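6-phosphogluconate dehydrogenase, NAD-binding (Geobacter metallireducens, PDB 3PEF) reduces succinic semialdehyde to gamma-hydroxybutyrate, probably with NADPH as hydride donor, as a member of the beta-hydroxyacid dehydrogenase family. Local coordinates at residues Arg115-Pro120 against Arg141-Glu146; Ile134-Gly139 against Ile159-Val164. The protein carries 2 engineered substitutions. All blocks are in the same frame, centred on the assembly; numbering follows the deposited sequence.

Contact 1: residues Arg115-Pro120 against Arg141-Glu146. With EDO (1,2-ethanediol), chain N.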
loop_
_atom_site.group_PDB
_atom_site.type_symbol
_atom_site.label_atom_id
_atom_site.label_comp_id
_atom_site.label_asym_id
_atom_site.label_seq_id
_atom_site.Cartn_x
_atom_site.Cartn_y
_atom_site.Cartn_z
ATOM N N ARG A 115 9.866 20.529 36.608
ATOM C CA ARG A 115 9.698 21.153 35.295
ATOM C C ARG A 115 9.987 20.138 34.192
ATOM O O ARG A 115 10.781 19.215 34.387
ATOM C CB ARG A 115 10.589 22.395 35.174
ATOM C CG ARG A 115 10.140 23.555 36.106
ATOM C CD ARG A 115 11.141 24.710 36.125
ATOM N NE ARG A 115 12.483 24.226 36.441
ATOM C CZ ARG A 115 13.605 24.758 35.966
ATOM N NH1 ARG A 115 13.551 25.805 35.156
ATOM N NH2 ARG A 115 14.781 24.240 36.300
ATOM N N PHE A 116 9.339 20.293 33.038
ATOM C CA PHE A 116 9.486 19.299 31.978
ATOM C C PHE A 116 9.718 19.867 30.580
ATOM O O PHE A 116 9.114 20.869 30.205
ATOM C CB PHE A 116 8.277 18.373 31.941
ATOM C CG PHE A 116 8.359 17.336 30.872
ATOM C CD1 PHE A 116 9.104 16.189 31.062
ATOM C CD2 PHE A 116 7.711 17.517 29.659
ATOM C CE1 PHE A 116 9.188 15.236 30.066
ATOM C CE2 PHE A 116 7.782 16.567 28.671
ATOM C CZ PHE A 116 8.520 15.420 28.875
ATOM N N LEU A 117 10.583 19.190 29.820
ATOM C CA LEU A 117 10.966 19.576 28.459
ATOM C C LEU A 117 11.069 18.270 27.688
ATOM O O LEU A 117 11.707 17.333 28.156
ATOM C CB LEU A 117 12.363 20.210 28.483
ATOM C CG LEU A 117 12.916 21.409 27.676
ATOM C CD1 LEU A 117 14.336 21.138 27.172
ATOM C CD2 LEU A 117 12.028 21.962 26.551
ATOM N N GLU A 118 10.454 18.174 26.521
ATOM C CA GLU A 118 10.767 17.036 25.655
ATOM C C GLU A 118 11.844 17.504 24.715
ATOM O O GLU A 118 11.825 18.653 24.302
ATOM C CB GLU A 118 9.558 16.571 24.852
ATOM C CG GLU A 118 9.065 17.578 23.831
ATOM C CD GLU A 118 7.913 17.036 23.003
ATOM O OE1 GLU A 118 7.294 17.813 22.252
ATOM O OE2 GLU A 118 7.620 15.826 23.100
ATOM N N ALA A 119 12.796 16.639 24.383
ATOM C CA ALA A 119 13.785 17.011 23.374
ATOM C C ALA A 119 14.301 15.815 22.595
ATOM O O ALA A 119 15.456 15.424 22.751
ATOM C CB ALA A 119 14.940 17.809 24.015
ATOM N N PRO A 120 13.442 15.226 21.737
ATOM C CA PRO A 120 13.903 14.121 20.889
ATOM C C PRO A 120 14.936 14.649 19.903
ATOM O O PRO A 120 15.018 15.868 19.697
ATOM C CB PRO A 120 12.633 13.700 20.147
ATOM C CG PRO A 120 11.836 14.984 20.045
ATOM C CD PRO A 120 12.090 15.680 21.373
ATOM N N ARG A 141 10.542 26.797 28.861
ATOM C CA ARG A 141 11.624 27.606 28.304
ATOM C C ARG A 141 12.775 27.858 29.274
ATOM O O ARG A 141 13.944 27.929 28.866
ATOM C CB ARG A 141 11.075 28.936 27.779
ATOM C CG ARG A 141 10.698 28.888 26.305
ATOM C CD ARG A 141 10.004 30.168 25.846
ATOM N NE ARG A 141 8.664 30.295 26.416
ATOM C CZ ARG A 141 7.561 29.801 25.858
ATOM N NH1 ARG A 141 7.635 29.145 24.707
ATOM N NH2 ARG A 141 6.384 29.962 26.449
ATOM N N ASN A 142 12.444 28.009 30.551
ATOM C CA ASN A 142 13.459 28.187 31.577
ATOM C C ASN A 142 14.327 26.927 31.696
ATOM O O ASN A 142 15.558 26.999 31.787
ATOM C CB ASN A 142 12.793 28.521 32.909
ATOM C CG ASN A 142 12.065 29.857 32.866
ATOM O OD1 ASN A 142 12.446 30.761 32.113
ATOM N ND2 ASN A 142 11.010 29.987 33.665
ATOM N N LEU A 143 13.678 25.771 31.662
ATOM C CA LEU A 143 14.403 24.509 31.661
ATOM C C LEU A 143 15.229 24.365 30.381
ATOM O O LEU A 143 16.360 23.886 30.413
ATOM C CB LEU A 143 13.437 23.337 31.827
ATOM C CG LEU A 143 14.072 21.954 31.799
ATOM C CD1 LEU A 143 15.263 21.879 32.747
ATOM C CD2 LEU A 143 13.014 20.899 32.143
ATOM N N TYR A 144 14.663 24.788 29.258
ATOM C CA TYR A 144 15.396 24.776 27.995
ATOM C C TYR A 144 16.704 25.537 28.190
ATOM O O TYR A 144 17.781 25.042 27.868
ATOM C CB TYR A 144 14.548 25.435 26.913
ATOM C CG TYR A 144 15.199 25.577 25.557
ATOM C CD1 TYR A 144 15.322 24.486 24.707
ATOM C CD2 TYR A 144 15.646 26.820 25.103
ATOM C CE1 TYR A 144 15.904 24.614 23.442
ATOM C CE2 TYR A 144 16.224 26.958 23.851
ATOM C CZ TYR A 144 16.350 25.848 23.019
ATOM O OH TYR A 144 16.923 25.973 21.766
ATOM N N ASP A 145 16.608 26.736 28.752
ATOM C CA ASP A 145 17.785 27.576 28.915
ATOM C C ASP A 145 18.761 26.944 29.918
ATOM O O ASP A 145 19.981 26.976 29.735
ATOM C CB ASP A 145 17.378 29.001 29.327
ATOM C CG ASP A 145 16.708 29.775 28.189
ATOM O OD1 ASP A 145 17.130 29.608 27.020
ATOM O OD2 ASP A 145 15.766 30.556 28.458
ATOM N N GLU A 146 18.212 26.338 30.963
ATOM C CA GLU A 146 19.034 25.685 31.971
ATOM C C GLU A 146 19.759 24.442 31.441
ATOM O O GLU A 146 20.884 24.169 31.840
ATOM C CB GLU A 146 18.203 25.340 33.209
ATOM C CG GLU A 146 19.033 24.818 34.359
ATOM C CD GLU A 146 18.240 24.709 35.648
ATOM O OE1 GLU A 146 18.704 23.999 36.569
ATOM O OE2 GLU A 146 17.160 25.336 35.739
HETATM C C1 EDO N . 5.699 21.192 30.318
HETATM O O1 EDO N . 6.639 21.753 31.235
HETATM C C2 EDO N . 4.687 20.312 31.042
HETATM O O2 EDO N . 3.669 19.954 30.101
HETATM O O HOH W 1 16.959 22.666 38.105
#

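Contact 2: residues Ile134-Gly139 against Ile159-Val164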
loop_
_atom_site.group_PDB
_atom_site.type_symbol
_atom_site.label_atom_id
_atom_site.label_comp_id
_atom_site.label_asym_id
_atom_site.label_seq_id
_atom_site.Cartn_x
_atom_site.Cartn_y
_atom_site.Cartn_z
ATOM N N ILE A 134 20.915 16.887 16.257
ATOM C CA ILE A 134 19.971 17.998 16.183
ATOM C C ILE A 134 18.917 17.784 17.272
ATOM O O ILE A 134 18.285 16.739 17.329
ATOM C CB ILE A 134 19.305 18.043 14.807
ATOM C CG1 ILE A 134 20.378 18.045 13.704
ATOM C CG2 ILE A 134 18.391 19.256 14.686
ATOM C CD1 ILE A 134 19.851 17.625 12.361
ATOM N N ILE A 135 18.730 18.778 18.135
ATOM C CA ILE A 135 17.875 18.626 19.301
ATOM C C ILE A 135 16.582 19.418 19.135
ATOM O O ILE A 135 16.612 20.633 18.970
ATOM C CB ILE A 135 18.641 19.043 20.587
ATOM C CG1 ILE A 135 19.942 18.237 20.674
ATOM C CG2 ILE A 135 17.786 18.830 21.846
ATOM C CD1 ILE A 135 20.700 18.391 21.982
ATOM N N LEU A 136 15.454 18.717 19.178
ATOM C CA LEU A 136 14.147 19.310 18.895
ATOM C C LEU A 136 13.332 19.506 20.183
ATOM O O LEU A 136 12.452 18.712 20.500
ATOM C CB LEU A 136 13.377 18.397 17.924
ATOM C CG LEU A 136 14.183 17.913 16.713
ATOM C CD1 LEU A 136 13.517 16.732 16.006
ATOM C CD2 LEU A 136 14.416 19.093 15.745
ATOM N N ALA A 137 13.620 20.563 20.933
ATOM C CA ALA A 137 13.007 20.709 22.247
ATOM C C ALA A 137 11.642 21.370 22.158
ATOM O O ALA A 137 11.371 22.132 21.236
ATOM C CB ALA A 137 13.923 21.504 23.192
ATOM N N ALA A 138 10.791 21.074 23.134
ATOM C CA ALA A 138 9.480 21.699 23.244
ATOM C C ALA A 138 9.051 21.603 24.700
ATOM O O ALA A 138 9.256 20.573 25.348
ATOM C CB ALA A 138 8.474 20.998 22.322
ATOM N N GLY A 139 8.475 22.679 25.223
ATOM C CA GLY A 139 8.119 22.740 26.629
ATOM C C GLY A 139 8.754 23.900 27.384
ATOM O O GLY A 139 9.106 24.911 26.795
ATOM N N ILE A 159 17.094 23.643 18.825
ATOM C CA ILE A 159 15.981 24.556 18.570
ATOM C C ILE A 159 14.836 24.321 19.533
ATOM O O ILE A 159 14.743 23.268 20.165
ATOM C CB ILE A 159 15.441 24.414 17.135
ATOM C CG1 ILE A 159 14.838 23.026 16.933
ATOM C CG2 ILE A 159 16.547 24.659 16.117
ATOM C CD1 ILE A 159 13.987 22.916 15.678
ATOM N N HIS A 160 13.956 25.305 19.638
ATOM C CA HIS A 160 12.803 25.202 20.525
ATOM C C HIS A 160 11.536 25.410 19.702
ATOM O O HIS A 160 11.418 26.404 19.002
ATOM C CB HIS A 160 12.914 26.235 21.652
ATOM C CG HIS A 160 11.860 26.102 22.706
ATOM N ND1 HIS A 160 10.595 26.626 22.563
ATOM C CD2 HIS A 160 11.889 25.514 23.925
ATOM C CE1 HIS A 160 9.889 26.367 23.650
ATOM N NE2 HIS A 160 10.649 25.686 24.488
ATOM N N LEU A 161 10.591 24.478 19.790
ATOM C CA LEU A 161 9.477 24.425 18.842
ATOM C C LEU A 161 8.122 24.781 19.429
ATOM O O LEU A 161 7.101 24.640 18.758
ATOM C CB LEU A 161 9.392 23.033 18.216
ATOM C CG LEU A 161 10.613 22.659 17.369
ATOM C CD1 LEU A 161 10.668 21.151 17.113
ATOM C CD2 LEU A 161 10.577 23.432 16.054
ATOM N N GLY A 162 8.104 25.215 20.687
ATOM C CA GLY A 162 6.867 25.639 21.316
ATOM C C GLY A 162 6.491 24.756 22.485
ATOM O O GLY A 162 7.359 24.290 23.217
ATOM N N ASP A 163 5.198 24.515 22.652
ATOM C CA ASP A 163 4.694 23.711 23.770
ATOM C C ASP A 163 4.983 22.213 23.602
ATOM O O ASP A 163 5.209 21.732 22.490
ATOM C CB ASP A 163 3.189 23.918 23.919
ATOM C CG ASP A 163 2.823 25.360 24.193
ATOM O OD1 ASP A 163 3.626 26.059 24.850
ATOM O OD2 ASP A 163 1.729 25.791 23.757
ATOM N N VAL A 164 4.940 21.481 24.707
ATOM C CA VAL A 164 5.186 20.041 24.684
ATOM C C VAL A 164 4.292 19.397 23.647
ATOM O O VAL A 164 3.093 19.687 23.580
ATOM C CB VAL A 164 4.920 19.389 26.055
ATOM C CG1 VAL A 164 5.268 17.885 26.013
ATOM C CG2 VAL A 164 5.723 20.102 27.140
HETATM O O HOH W 2 6.727 26.753 26.034
#

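Contact 1: residues Arg115-Pro120 against Arg141-Glu146
Arg115 reaches from the start of strand 115-118 across the first turn of helix 141-146. Its CG stands anti to the carbonyl carbon (chi1 -68°) and the chain bends at chi3, which carries the guanidinium over Leu143, whose CB packs against one face. At the rim of the same group, NH1 meets Asn142 CB at 3.6 Å. NH2 gives a nearly straight hydrogen bond to Glu146 OE2, 2.7 Å long, as part of a salt bridge; the carboxylate oxygen lies close to the guanidinium plane, yet is itself met from above the carboxylate plane. Glu146 is extended beyond CG, and a water accepts weakly from NH2 and donates to Glu146 OE1. An alanine at Arg115 would probably lose this salt bridge and uncover Leu143.

Deeper in, Leu143 turns CG anti to its backbone N, so that CD2 sits 3.8 Å from Leu117 CB. Leu117 CD1 in turn lies 3.9 Å from Tyr144 CA and faces the edge of the tyrosine ring.

The axes of 115-118 and 141-146 cross at 72° and come within 7.7 Å. Leu117 also touches Ala137 of strand 133-139, Val92 of strand 90-93 and Phe151 of helix 141-154, so the helix covers the sheet face carrying Leu117.

Contact 2: residues Ile134-Gly139 against Ile159-Val164
Strand 134-139 pairs in parallel with 159-160, Leu136 bridged to Ile159 and Ala137 to His160, and four main-chain hydrogen bonds join the two segments. Ile159 N gives to Ile135 O almost straight along the C=O axis, Ala137 N gives to Ile159 O, and Leu161 N to Ala137 O at 2.9 Å. The pairing then continues past the end of the second strand, where Gly139 N reaches Gly162 O at 2.8 Å.

His160 holds its CG anti to the backbone N (chi1 -173°), which lays the imidazole along the end of the neighbouring strand. NE2 donates to Gly139 O at 2.9 Å, so NE2 carries a proton; the acceptor lies in the ring plane, although the N-H arrives from above the carbonyl plane. A water gives a second hydrogen bond to the same oxygen. Ala137 O stands over one ring face.

On the other side of the sheet, Leu136 and Ile159 lie alongside each other, CD2 to CD1 at 3.8 Å, with Ile159 CG1 in the crowded position between N and carbonyl carbon. Leu161 brings CD1 to 3.9 Å from Leu136 CB. Beyond them, Val164 CG2 rests 3.6 Å from Gly139 CA. At the backbone angles of Gly139 and Gly162 a CB would collide with the preceding carbonyl oxygen, which suits glycine at both places.

Val205 of the second subunit packs on Leu136 and Ile159, and the side chain of Leu136 lies about 4 Å from that of Lys171, the predicted active-site residue. Strands 133-139 and 157-160 with helix 141-154 form a beta-alpha-beta unit at one edge of the Rossmann-type NADP-binding domain's sheet, 157-160 outermost within the chain.

Contact 1 sets helix 141-154 on the sheet, whereas contact 2 joins the two strands that the helix connects, so together they build one beta-alpha-beta unit against strand 115-122. Probable hydrogen bonds from Ala138 N to Glu118 O and from Leu136 N to Pro120 O stitch the two together, and Tyr144 meets His160 edge-to-face. Both contacts are partly buried. In contact 1 the inner part is leucine packing and the outer part a salt bridge with water beside it; contact 2 depends mainly on backbone hydrogen bonds, with one histidine bond at the strand end. A second subunit packs on contact 2, while no other chain of the assembly touches contact 1.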